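Side-chain contacts in glucuronoarabinoxylan endo-1,4-beta-xylanase (Clostridium papyrosolvens, PDB 4FMV), which probably hydrolyses internal beta-1,4 linkages of xylan with the family 30 catalytic part, a (beta/alpha)8-barrel and attached beta domain, of a longer multidomain protein: residues A[56-61]-A[117-122]; A[61-66]-A[125-130]; A[68-73]-A[129-134]; A[82-87]-A[172-177]. All coordinates share one frame; numbering follows the deposited sequence.

Contact 1 (A[56-61]-A[117-122]); sequences DAWKTG and YAQYLN
The indole of Trp-58 has a different partner on each face. On one side stands Tyr-120, its CD1 3.5 Å above the Trp-58 ring plane and shifted toward the rim; over the centre of the opposite face lies the aliphatic CG of Lys-59. Relative to the Tyr-120 ring, Trp-58 CG sits at the edge, in plane. The planes make 72° and the centroid of the Trp-58 five-membered ring is 4.9 Å from that of Tyr-120, which defines a T-shaped pair with the tyrosine giving the edge. Backbone takes part as well: Tyr-120 CA is 3.8 Å from the centroid of the six-membered ring, only 13° off its normal, a CH-pi contact. Farther out, Gln-119 CB reaches Trp-58 CH2 at 3.9 Å. Trp-58 attains this pose with CG lodged between its backbone N and carbonyl carbon (chi1 67°), which turns the broad indole flat against the helix. No hydrogen bond crosses. The Lys-59 amine forms a salt bridge with Glu-116, one turn back on helix 114-130, while Tyr-120 also packs on Ile-50 and Pro-91. The contact thus lays the loop between strand 45-49 and helix 67-78 against helix 114-130 of the barrel.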
loop_
_atom_site.group_PDB
_atom_site.type_symbol
_atom_site.label_atom_id
_atom_site.label_comp_id
_atom_site.label_asym_id
_atom_site.label_seq_id
_atom_site.Cartn_x
_atom_site.Cartn_y
_atom_site.Cartn_z
ATOM N N ASP A 56 -11.660 15.413 22.762
ATOM C CA ASP A 56 -10.555 16.150 23.375
ATOM C C ASP A 56 -9.819 15.351 24.452
ATOM O O ASP A 56 -8.868 15.858 25.060
ATOM C CB ASP A 56 -11.040 17.470 23.979
ATOM C CG ASP A 56 -11.614 18.413 22.936
ATOM O OD1 ASP A 56 -11.329 18.240 21.731
ATOM O OD2 ASP A 56 -12.369 19.321 23.330
ATOM N N ALA A 57 -10.258 14.109 24.681
ATOM C CA ALA A 57 -9.745 13.316 25.801
ATOM C C ALA A 57 -8.259 13.006 25.627
ATOM O O ALA A 57 -7.568 12.664 26.596
ATOM C CB ALA A 57 -10.569 12.034 25.978
ATOM N N TRP A 58 -7.760 13.130 24.395
ATOM C CA TRP A 58 -6.339 12.940 24.162
ATOM C C TRP A 58 -5.489 13.945 24.933
ATOM O O TRP A 58 -4.337 13.657 25.267
ATOM C CB TRP A 58 -6.001 13.022 22.680
ATOM C CG TRP A 58 -6.195 14.362 22.087
ATOM C CD1 TRP A 58 -7.361 14.864 21.562
ATOM C CD2 TRP A 58 -5.201 15.379 21.893
ATOM N NE1 TRP A 58 -7.153 16.132 21.091
ATOM C CE2 TRP A 58 -5.839 16.473 21.284
ATOM C CE3 TRP A 58 -3.839 15.479 22.210
ATOM C CZ2 TRP A 58 -5.158 17.652 20.951
ATOM C CZ3 TRP A 58 -3.171 16.649 21.890
ATOM C CH2 TRP A 58 -3.833 17.718 21.263
ATOM N N LYS A 59 -6.046 15.126 25.197
ATOM C CA LYS A 59 -5.319 16.156 25.930
ATOM C C LYS A 59 -5.081 15.757 27.384
ATOM O O LYS A 59 -4.100 16.190 27.994
ATOM C CB LYS A 59 -6.061 17.488 25.879
ATOM C CG LYS A 59 -6.338 17.998 24.460
ATOM C CD LYS A 59 -6.797 19.455 24.518
ATOM C CE LYS A 59 -7.194 20.003 23.153
ATOM N NZ LYS A 59 -7.495 21.465 23.291
ATOM N N THR A 60 -5.986 14.959 27.945
ATOM C CA THR A 60 -5.838 14.482 29.328
ATOM C C THR A 60 -5.226 13.088 29.434
ATOM O O THR A 60 -5.114 12.563 30.527
ATOM C CB THR A 60 -7.159 14.528 30.133
ATOM O OG1 THR A 60 -8.114 13.631 29.556
ATOM C CG2 THR A 60 -7.725 15.934 30.155
ATOM N N GLY A 61 -4.853 12.491 28.301
ATOM C CA GLY A 61 -4.142 11.233 28.302
ATOM C C GLY A 61 -5.023 10.003 28.494
ATOM O O GLY A 61 -4.538 8.947 28.934
ATOM N N TYR A 117 -3.612 20.437 15.978
ATOM C CA TYR A 117 -3.746 19.219 15.181
ATOM C C TYR A 117 -2.420 18.457 15.086
ATOM O O TYR A 117 -2.401 17.223 15.158
ATOM C CB TYR A 117 -4.307 19.521 13.788
ATOM C CG TYR A 117 -4.591 18.281 12.951
ATOM C CD1 TYR A 117 -5.440 17.277 13.412
ATOM C CD2 TYR A 117 -4.028 18.126 11.686
ATOM C CE1 TYR A 117 -5.709 16.162 12.646
ATOM C CE2 TYR A 117 -4.290 17.005 10.917
ATOM C CZ TYR A 117 -5.127 16.029 11.404
ATOM O OH TYR A 117 -5.392 14.913 10.639
ATOM N N ALA A 118 -1.316 19.185 14.944
ATOM C CA ALA A 118 0.003 18.563 14.962
ATOM C C ALA A 118 0.287 17.927 16.322
ATOM O O ALA A 118 0.908 16.879 16.386
ATOM C CB ALA A 118 1.089 19.578 14.612
ATOM N N GLN A 119 -0.154 18.563 17.403
ATOM C CA GLN A 119 -0.011 17.974 18.754
ATOM C C GLN A 119 -0.848 16.711 18.911
ATOM O O GLN A 119 -0.444 15.743 19.551
ATOM C CB GLN A 119 -0.423 18.976 19.835
ATOM C CG GLN A 119 0.502 20.156 19.902
ATOM C CD GLN A 119 0.011 21.228 20.836
ATOM O OE1 GLN A 119 -1.179 21.316 21.136
ATOM N NE2 GLN A 119 0.931 22.060 21.303
ATOM N N TYR A 120 -2.037 16.749 18.333
ATOM C CA TYR A 120 -2.916 15.587 18.288
ATOM C C TYR A 120 -2.238 14.433 17.564
ATOM O O TYR A 120 -2.155 13.311 18.081
ATOM C CB TYR A 120 -4.194 15.991 17.573
ATOM C CG TYR A 120 -5.184 14.892 17.246
ATOM C CD1 TYR A 120 -5.968 14.314 18.238
ATOM C CD2 TYR A 120 -5.381 14.480 15.930
ATOM C CE1 TYR A 120 -6.906 13.335 17.929
ATOM C CE2 TYR A 120 -6.316 13.497 15.614
ATOM C CZ TYR A 120 -7.073 12.936 16.612
ATOM O OH TYR A 120 -8.014 11.980 16.309
ATOM N N LEU A 121 -1.755 14.692 16.353
ATOM C CA LEU A 121 -1.016 13.670 15.623
ATOM C C LEU A 121 0.177 13.168 16.446
ATOM O O LEU A 121 0.450 11.962 16.497
ATOM C CB LEU A 121 -0.551 14.211 14.261
ATOM C CG LEU A 121 -1.703 14.479 13.281
ATOM C CD1 LEU A 121 -1.157 14.892 11.928
ATOM C CD2 LEU A 121 -2.582 13.224 13.148
ATOM N N ASN A 122 0.901 14.086 17.079
ATOM C CA ASN A 122 2.018 13.676 17.925
ATOM C C ASN A 122 1.561 12.812 19.099
ATOM O O ASN A 122 2.289 11.954 19.561
ATOM C CB ASN A 122 2.796 14.891 18.439
ATOM C CG ASN A 122 3.926 15.285 17.520
ATOM O OD1 ASN A 122 4.431 14.461 16.759
ATOM N ND2 ASN A 122 4.340 16.545 17.590
#

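Contact 2 (A[61-66]-A[125-130])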
loop_
_atom_site.group_PDB
_atom_site.type_symbol
_atom_site.label_atom_id
_atom_site.label_comp_id
_atom_site.label_asym_id
_atom_site.label_seq_id
_atom_site.Cartn_x
_atom_site.Cartn_y
_atom_site.Cartn_z
ATOM N N GLY A 61 -4.853 12.491 28.301
ATOM C CA GLY A 61 -4.142 11.233 28.302
ATOM C C GLY A 61 -5.023 10.003 28.494
ATOM O O GLY A 61 -4.538 8.947 28.934
ATOM N N ASN A 62 -6.311 10.105 28.162
ATOM C CA ASN A 62 -7.103 8.885 28.172
ATOM C C ASN A 62 -7.240 8.406 26.730
ATOM O O ASN A 62 -8.016 8.920 25.946
ATOM C CB ASN A 62 -8.485 9.156 28.803
ATOM C CG ASN A 62 -9.352 7.919 28.845
ATOM O OD1 ASN A 62 -9.028 6.919 28.230
ATOM N ND2 ASN A 62 -10.456 7.981 29.569
ATOM N N PHE A 63 -6.465 7.378 26.426
ATOM C CA PHE A 63 -6.290 6.833 25.090
ATOM C C PHE A 63 -7.125 5.573 24.805
ATOM O O PHE A 63 -6.861 4.858 23.843
ATOM C CB PHE A 63 -4.795 6.680 24.723
ATOM C CG PHE A 63 -3.996 7.967 24.832
ATOM C CD1 PHE A 63 -4.274 9.064 23.996
ATOM C CD2 PHE A 63 -2.961 8.082 25.755
ATOM C CE1 PHE A 63 -3.544 10.263 24.092
ATOM C CE2 PHE A 63 -2.214 9.275 25.863
ATOM C CZ PHE A 63 -2.505 10.364 25.029
ATOM N N SER A 64 -8.019 5.208 25.715
ATOM C CA SER A 64 -8.734 3.934 25.559
ATOM C C SER A 64 -9.364 3.758 24.172
ATOM O O SER A 64 -9.424 2.645 23.656
ATOM C CB SER A 64 -9.769 3.717 26.679
ATOM O OG SER A 64 -10.784 4.708 26.646
ATOM N N LYS A 65 -9.817 4.842 23.551
ATOM C CA LYS A 65 -10.508 4.709 22.268
ATOM C C LYS A 65 -9.548 4.409 21.128
ATOM O O LYS A 65 -9.966 4.070 19.998
ATOM C CB LYS A 65 -11.346 5.941 21.964
ATOM C CG LYS A 65 -12.617 5.980 22.803
ATOM C CD LYS A 65 -13.620 6.926 22.202
ATOM C CE LYS A 65 -14.764 7.215 23.154
ATOM N NZ LYS A 65 -15.601 8.299 22.559
ATOM N N TRP A 66 -8.264 4.543 21.438
ATOM C CA TRP A 66 -7.177 4.181 20.525
ATOM C C TRP A 66 -6.625 2.767 20.758
ATOM O O TRP A 66 -5.735 2.298 20.031
ATOM C CB TRP A 66 -6.064 5.212 20.666
ATOM C CG TRP A 66 -6.443 6.562 20.110
ATOM C CD1 TRP A 66 -7.568 6.868 19.408
ATOM C CD2 TRP A 66 -5.679 7.774 20.192
ATOM N NE1 TRP A 66 -7.553 8.207 19.040
ATOM C CE2 TRP A 66 -6.402 8.780 19.518
ATOM C CE3 TRP A 66 -4.453 8.106 20.774
ATOM C CZ2 TRP A 66 -5.942 10.093 19.412
ATOM C CZ3 TRP A 66 -3.994 9.412 20.663
ATOM C CH2 TRP A 66 -4.745 10.392 19.987
ATOM N N VAL A 125 1.190 9.203 17.808
ATOM C CA VAL A 125 2.530 8.642 17.731
ATOM C C VAL A 125 3.081 8.254 19.115
ATOM O O VAL A 125 3.652 7.184 19.278
ATOM C CB VAL A 125 3.471 9.646 17.061
ATOM C CG1 VAL A 125 4.906 9.089 16.983
ATOM C CG2 VAL A 125 2.927 10.015 15.674
ATOM N N LYS A 126 2.921 9.125 20.111
ATOM C CA LYS A 126 3.508 8.856 21.420
ATOM C C LYS A 126 2.767 7.726 22.139
ATOM O O LYS A 126 3.390 6.862 22.753
ATOM C CB LYS A 126 3.593 10.121 22.281
ATOM C CG LYS A 126 4.185 9.890 23.687
ATOM C CD LYS A 126 4.090 11.179 24.514
ATOM C CE LYS A 126 4.828 11.093 25.870
ATOM N NZ LYS A 126 4.224 10.111 26.805
ATOM N N TYR A 127 1.441 7.708 22.053
ATOM C CA TYR A 127 0.675 6.583 22.606
ATOM C C TYR A 127 1.159 5.249 22.033
ATOM O O TYR A 127 1.373 4.271 22.761
ATOM C CB TYR A 127 -0.810 6.766 22.287
ATOM C CG TYR A 127 -1.669 5.571 22.606
ATOM C CD1 TYR A 127 -1.813 5.123 23.921
ATOM C CD2 TYR A 127 -2.359 4.887 21.601
ATOM C CE1 TYR A 127 -2.618 4.031 24.233
ATOM C CE2 TYR A 127 -3.169 3.785 21.909
ATOM C CZ TYR A 127 -3.291 3.368 23.224
ATOM O OH TYR A 127 -4.076 2.276 23.542
ATOM N N MET A 128 1.330 5.199 20.717
ATOM C CA MET A 128 1.860 3.992 20.105
ATOM C C MET A 128 3.270 3.671 20.630
ATOM O O MET A 128 3.579 2.513 20.993
ATOM C CB MET A 128 1.859 4.126 18.583
ATOM C CG MET A 128 0.468 4.149 17.993
ATOM S SD MET A 128 -0.317 2.534 18.083
ATOM C CE MET A 128 -2.041 2.989 17.900
ATOM N N LYS A 129 4.126 4.690 20.665
ATOM C CA LYS A 129 5.496 4.492 21.156
ATOM C C LYS A 129 5.567 3.992 22.603
ATOM O O LYS A 129 6.376 3.118 22.938
ATOM C CB LYS A 129 6.296 5.782 21.039
ATOM C CG LYS A 129 7.725 5.665 21.565
ATOM C CD LYS A 129 8.518 6.933 21.281
ATOM C CE LYS A 129 9.972 6.795 21.735
ATOM N NZ LYS A 129 10.641 5.638 21.068
ATOM N N ASP A 130 4.736 4.561 23.469
ATOM C CA ASP A 130 4.755 4.212 24.889
ATOM C C ASP A 130 4.262 2.776 25.083
ATOM O O ASP A 130 4.518 2.128 26.105
ATOM C CB ASP A 130 3.856 5.171 25.679
ATOM C CG ASP A 130 4.443 6.559 25.808
ATOM O OD1 ASP A 130 5.644 6.738 25.499
ATOM O OD2 ASP A 130 3.708 7.479 26.238
#
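Tyr-127 meets Phe-63 and Trp-66 in a cluster of three aromatic residues, where the segment leading into helix 67-78 packs on the neighbouring helix 114-130 on the outside of the (beta/alpha)8-barrel. Among the ring contacts, the main one is a CH-pi interaction: Phe-63 CB lies over a face of Tyr-127, 3.7 Å from the ring centroid and 23° off the normal. The rings themselves are neither stacked nor T-shaped, since their planes meet at 37° with centroids 5.2 Å apart, and the two side chains run past each other in opposite directions. In return, Tyr-127 CB lies over one face of the Phe-63 ring, toward the rim, and Gly-61 C over the opposite face, also toward the rim.

The remaining apolar contacts come from Trp-66. Its CB touches Tyr-127 CE2 at 3.5 Å, and Tyr-127 CD2 approaches the indole edge near the ring plane, 3.9 Å from Trp-66 CE3. With CG anti to its backbone N (chi1 171°), Tyr-127 reaches out from the helix to both partners.

The polar bonds lie within a segment or run outside the pair. Asn-62 OD1 accepts from Ser-64 N at 3.2 Å, making an Asx turn, and also from Ser-64 OG. On the helix, Lys-126 NZ binds the syn lone pair of Asp-130 OD2 at 2.7 Å, bridging one turn. Trp-66 NE1 donates a hydrogen bond to the carbonyl O of Glu-51.

Because no hydrogen bond or ion pair crosses between them, segments 61-66 and 125-130 meet through apolar and CH-pi contacts alone.

Contact 3 (A[68-73]-A[129-134])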
loop_
_atom_site.group_PDB
_atom_site.type_symbol
_atom_site.label_atom_id
_atom_site.label_comp_id
_atom_site.label_asym_id
_atom_site.label_seq_id
_atom_site.Cartn_x
_atom_site.Cartn_y
_atom_site.Cartn_z
ATOM N N PRO A 68 -8.098 -0.315 20.403
ATOM C CA PRO A 68 -8.319 -1.345 19.383
ATOM C C PRO A 68 -7.239 -1.318 18.289
ATOM O O PRO A 68 -6.755 -2.365 17.879
ATOM C CB PRO A 68 -9.689 -0.974 18.799
ATOM C CG PRO A 68 -10.406 -0.303 19.947
ATOM C CD PRO A 68 -9.301 0.519 20.602
ATOM N N GLU A 69 -6.857 -0.137 17.828
ATOM C CA GLU A 69 -5.868 -0.046 16.774
ATOM C C GLU A 69 -4.466 -0.321 17.315
ATOM O O GLU A 69 -3.626 -0.857 16.605
ATOM C CB GLU A 69 -5.948 1.308 16.059
ATOM C CG GLU A 69 -7.189 1.488 15.158
ATOM C CD GLU A 69 -7.078 0.736 13.849
ATOM O OE1 GLU A 69 -7.639 1.218 12.833
ATOM O OE2 GLU A 69 -6.446 -0.346 13.836
ATOM N N LEU A 70 -4.209 0.038 18.572
ATOM C CA LEU A 70 -2.977 -0.427 19.225
ATOM C C LEU A 70 -2.861 -1.969 19.188
ATOM O O LEU A 70 -1.801 -2.515 18.892
ATOM C CB LEU A 70 -2.863 0.090 20.670
ATOM C CG LEU A 70 -1.732 -0.558 21.493
ATOM C CD1 LEU A 70 -0.369 -0.170 20.938
ATOM C CD2 LEU A 70 -1.816 -0.201 22.979
ATOM N N ALA A 71 -3.948 -2.672 19.494
ATOM C CA ALA A 71 -3.908 -4.124 19.498
ATOM C C ALA A 71 -3.621 -4.661 18.087
ATOM O O ALA A 71 -2.855 -5.616 17.913
ATOM C CB ALA A 71 -5.219 -4.708 20.074
ATOM N N ASN A 72 -4.243 -4.047 17.085
ATOM C CA ASN A 72 -4.015 -4.410 15.692
ATOM C C ASN A 72 -2.553 -4.200 15.313
ATOM O O ASN A 72 -1.911 -5.075 14.743
ATOM C CB ASN A 72 -4.954 -3.600 14.788
ATOM C CG ASN A 72 -6.426 -3.954 15.026
ATOM O OD1 ASN A 72 -6.739 -5.080 15.420
ATOM N ND2 ASN A 72 -7.328 -2.994 14.803
ATOM N N ALA A 73 -2.033 -3.035 15.679
ATOM C CA ALA A 73 -0.638 -2.686 15.463
ATOM C C ALA A 73 0.304 -3.697 16.094
ATOM O O ALA A 73 1.283 -4.115 15.471
ATOM C CB ALA A 73 -0.361 -1.277 16.023
ATOM N N LYS A 129 4.126 4.690 20.665
ATOM C CA LYS A 129 5.496 4.492 21.156
ATOM C C LYS A 129 5.567 3.992 22.603
ATOM O O LYS A 129 6.376 3.118 22.938
ATOM C CB LYS A 129 6.296 5.782 21.039
ATOM C CG LYS A 129 7.725 5.665 21.565
ATOM C CD LYS A 129 8.518 6.933 21.281
ATOM C CE LYS A 129 9.972 6.795 21.735
ATOM N NZ LYS A 129 10.641 5.638 21.068
ATOM N N ASP A 130 4.736 4.561 23.469
ATOM C CA ASP A 130 4.755 4.212 24.889
ATOM C C ASP A 130 4.262 2.776 25.083
ATOM O O ASP A 130 4.518 2.128 26.105
ATOM C CB ASP A 130 3.856 5.171 25.679
ATOM C CG ASP A 130 4.443 6.559 25.808
ATOM O OD1 ASP A 130 5.644 6.738 25.499
ATOM O OD2 ASP A 130 3.708 7.479 26.238
ATOM N N ASN A 131 3.477 2.325 24.121
ATOM C CA ASN A 131 2.933 0.970 24.096
ATOM C C ASN A 131 3.691 -0.044 23.258
ATOM O O ASN A 131 3.173 -1.109 22.968
ATOM C CB ASN A 131 1.428 0.975 23.855
ATOM C CG ASN A 131 0.677 1.510 25.053
ATOM O OD1 ASN A 131 0.367 0.765 25.986
ATOM N ND2 ASN A 131 0.424 2.810 25.065
ATOM N N GLY A 132 4.862 0.346 22.759
ATOM C CA GLY A 132 5.760 -0.601 22.123
ATOM C C GLY A 132 5.682 -0.670 20.610
ATOM O O GLY A 132 6.332 -1.516 19.993
ATOM N N VAL A 133 4.894 0.203 19.996
ATOM C CA VAL A 133 4.808 0.229 18.540
ATOM C C VAL A 133 5.455 1.521 18.043
ATOM O O VAL A 133 4.998 2.623 18.381
ATOM C CB VAL A 133 3.324 0.141 18.073
ATOM C CG1 VAL A 133 3.182 0.402 16.559
ATOM C CG2 VAL A 133 2.729 -1.203 18.467
ATOM N N ASP A 134 6.518 1.420 17.255
ATOM C CA ASP A 134 7.075 2.642 16.703
ATOM C C ASP A 134 6.425 2.830 15.335
ATOM O O ASP A 134 6.744 2.113 14.365
ATOM C CB ASP A 134 8.605 2.531 16.582
ATOM C CG ASP A 134 9.317 2.520 17.953
ATOM O OD1 ASP A 134 8.764 3.083 18.925
ATOM O OD2 ASP A 134 10.438 1.957 18.056
#
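Leu-70 crosses Asn-131 at about a right angle, just where a Schellman motif closes helix 114-130. In that motif Gly-132, with positive phi, is the C-prime residue: Gly-132 N bonds back to Lys-129 O at 3.2 Å and Val-133 N to Met-128 O. The turn sends Asn-131 and Val-133 toward helix 67-78, its neighbour in the outer wall of the (beta/alpha)8-barrel.

Leu-70 has its CG anti to the backbone N (chi1 170°), and both methyls of its fork bear on one carbon, with Asn-131 CB 3.6 Å from CD1 and 3.6 Å from CD2. Only CD2 follows the amide group farther, coming 3.7 Å from Asn-131 CG. The amide nitrogen, Asn-131 ND2, donates to the carbonyl of Tyr-127.

Toward Val-133 the relation changes: the leucine and valine pass in opposite directions, and Leu-70 CD1 to Val-133 CG2 is a looser 4.1 Å. One turn along, Ala-73 CB faces the valine fork, 3.9 Å from Val-133 CG2.

Elsewhere on helix 67-78 Asn-72 and Glu-69 are paired, with Gly-27 O and Ser-23 OG as further partners of the same two atoms. Asn-72 ND2 gives Glu-69 OE2 a straight bond of 3.0 Å (179° at the hydrogen), which lies in the amide plane of Asn-72 yet arrives 50° above the carboxylate plane of Glu-69.

Contact 4 (A[82-87]-A[172-177])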
loop_
_atom_site.group_PDB
_atom_site.type_symbol
_atom_site.label_atom_id
_atom_site.label_comp_id
_atom_site.label_asym_id
_atom_site.label_seq_id
_atom_site.Cartn_x
_atom_site.Cartn_y
_atom_site.Cartn_z
ATOM N N ILE A 82 5.430 -3.215 9.248
ATOM C CA ILE A 82 5.505 -1.873 9.793
ATOM C C ILE A 82 4.072 -1.383 9.885
ATOM O O ILE A 82 3.168 -2.008 9.322
ATOM C CB ILE A 82 6.309 -0.924 8.871
ATOM C CG1 ILE A 82 5.670 -0.859 7.480
ATOM C CG2 ILE A 82 7.783 -1.358 8.806
ATOM C CD1 ILE A 82 6.428 0.023 6.479
ATOM N N VAL A 83 3.875 -0.216 10.487
ATOM C CA VAL A 83 2.523 0.271 10.778
ATOM C C VAL A 83 2.463 1.756 10.520
ATOM O O VAL A 83 3.341 2.495 10.966
ATOM C CB VAL A 83 2.140 0.041 12.283
ATOM C CG1 VAL A 83 0.715 0.470 12.541
ATOM C CG2 VAL A 83 2.346 -1.405 12.687
ATOM N N PHE A 84 1.438 2.202 9.806
ATOM C CA PHE A 84 1.198 3.636 9.668
ATOM C C PHE A 84 -0.256 3.955 9.964
ATOM O O PHE A 84 -1.071 3.040 10.099
ATOM C CB PHE A 84 1.646 4.188 8.308
ATOM C CG PHE A 84 0.736 3.822 7.143
ATOM C CD1 PHE A 84 0.778 2.551 6.577
ATOM C CD2 PHE A 84 -0.100 4.770 6.577
ATOM C CE1 PHE A 84 -0.016 2.232 5.482
ATOM C CE2 PHE A 84 -0.890 4.471 5.473
ATOM C CZ PHE A 84 -0.856 3.190 4.928
ATOM N N ALA A 85 -0.566 5.243 10.113
ATOM C CA ALA A 85 -1.900 5.682 10.532
ATOM C C ALA A 85 -2.391 6.858 9.698
ATOM O O ALA A 85 -1.602 7.769 9.407
ATOM C CB ALA A 85 -1.878 6.073 12.023
ATOM N N SER A 86 -3.674 6.841 9.313
ATOM C CA SER A 86 -4.290 7.991 8.618
ATOM C C SER A 86 -5.531 8.438 9.402
ATOM O O SER A 86 -6.308 7.582 9.875
ATOM C CB SER A 86 -4.778 7.536 7.236
ATOM O OG SER A 86 -3.749 6.943 6.443
ATOM N N PRO A 87 -5.705 9.761 9.588
ATOM C CA PRO A 87 -6.937 10.436 10.029
ATOM C C PRO A 87 -7.953 10.723 8.901
ATOM O O PRO A 87 -7.541 11.232 7.841
ATOM C CB PRO A 87 -6.396 11.735 10.628
ATOM C CG PRO A 87 -5.130 12.062 9.711
ATOM C CD PRO A 87 -4.737 10.730 9.034
ATOM N N ARG A 172 7.695 9.908 10.696
ATOM C CA ARG A 172 7.673 10.231 9.264
ATOM C C ARG A 172 6.278 10.775 8.924
ATOM O O ARG A 172 5.271 10.332 9.489
ATOM C CB ARG A 172 7.965 9.011 8.385
ATOM C CG ARG A 172 9.399 8.415 8.492
ATOM C CD ARG A 172 9.535 7.263 7.471
ATOM N NE ARG A 172 10.796 6.528 7.566
ATOM C CZ ARG A 172 11.063 5.666 8.539
ATOM N NH1 ARG A 172 10.156 5.465 9.495
ATOM N NH2 ARG A 172 12.224 5.018 8.563
ATOM N N VAL A 173 6.225 11.728 8.003
ATOM C CA VAL A 173 4.961 12.322 7.586
ATOM C C VAL A 173 4.538 11.819 6.204
ATOM O O VAL A 173 5.326 11.832 5.249
ATOM C CB VAL A 173 5.053 13.866 7.567
ATOM C CG1 VAL A 173 3.802 14.485 6.912
ATOM C CG2 VAL A 173 5.263 14.406 8.986
ATOM N N MET A 174 3.286 11.382 6.103
ATOM C CA MET A 174 2.723 10.956 4.842
ATOM C C MET A 174 1.727 12.002 4.367
ATOM O O MET A 174 0.948 12.516 5.153
ATOM C CB MET A 174 1.994 9.619 5.025
ATOM C CG MET A 174 1.117 9.215 3.845
ATOM S SD MET A 174 0.290 7.604 4.133
ATOM C CE MET A 174 1.677 6.460 4.029
ATOM N N ALA A 175 1.741 12.303 3.076
ATOM C CA ALA A 175 0.692 13.126 2.503
ATOM C C ALA A 175 0.666 12.951 0.997
ATOM O O ALA A 175 1.656 12.486 0.428
ATOM C CB ALA A 175 1.012 14.579 2.815
ATOM N N PRO A 176 -0.342 13.530 0.334
ATOM C CA PRO A 176 -1.720 13.941 0.669
ATOM C C PRO A 176 -2.794 12.846 0.743
ATOM O O PRO A 176 -3.900 13.181 1.136
ATOM C CB PRO A 176 -2.029 15.015 -0.382
ATOM C CG PRO A 176 -1.332 14.523 -1.570
ATOM C CD PRO A 176 -0.030 13.897 -1.064
ATOM N N GLU A 177 -2.525 11.640 0.228
ATOM C CA GLU A 177 -3.545 10.597 0.081
ATOM C C GLU A 177 -4.770 11.058 -0.720
ATOM O O GLU A 177 -5.909 10.890 -0.288
ATOM C CB GLU A 177 -3.985 10.034 1.435
ATOM C CG GLU A 177 -2.875 9.277 2.216
ATOM C CD GLU A 177 -3.476 8.297 3.199
ATOM O OE1 GLU A 177 -3.880 7.218 2.732
ATOM O OE2 GLU A 177 -3.577 8.614 4.419
#
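Phe-84 turns toward Met-174 with CG set between its backbone N and carbonyl carbon (chi1 74°), while the methionine runs straight out from its strand and folds only at the thioether, where chi3 of -70° lays CE beside the ring. Met-174 CE is 3.5 Å from Phe-84 CD2, and Met-174 SD is 3.6 Å from Phe-84 CE2. The sulfur lies 4.5 Å from the Phe-84 ring centroid and 55° off the normal, so this Met-aromatic contact is oblique. Trp-229 adds an edge-to-face partner to the same phenyl ring.

Strands 82-86 and 172-178 are not paired with each other; strand 137-139 runs between them in the parallel barrel of the (beta/alpha)8 fold. Their nearest CA atoms, those of Ser-86 and Met-174, are 8.5 Å apart, and the gap is bridged by side chains buried inside the barrel.

Ser-86 OG donates to Glu-177 OE2 at 2.6 Å, approaching on the syn side and slightly out of the carboxylate plane. OE2 also takes a bond from Ser-139 OG. The other oxygen, OE1, is gripped by His-205 NE2, Thr-231 OG1 and a salt bridge to Arg-47 NH2, and Arg-47 NE in turn hydrogen-bonds to Ser-86 OG.

Overall arrangement
Contacts 1 and 2 lie on helix 114-130 and contact 3 at its C-terminal end, their centres about 9 Å (1 to 2), 8 Å (2 to 3) and 16 Å (1 to 3) apart. Against them, in order, come the loop after strand 45-49 and helix 67-78. The first segments (56-87) all precede the second (117-177), and most pairs of contacts alternate along the chain. Contact 4, about 15 to 17 Å from the others between centres, touches contact 3 (Ala-73 on Val-83) and contact 1 (Tyr-117 on Pro-87). The contact centres lie about 27, 24, 19 and 11 Å from that of the chain. Contacts 1 to 3 join adjacent outer elements; contact 4 spans the barrel interior.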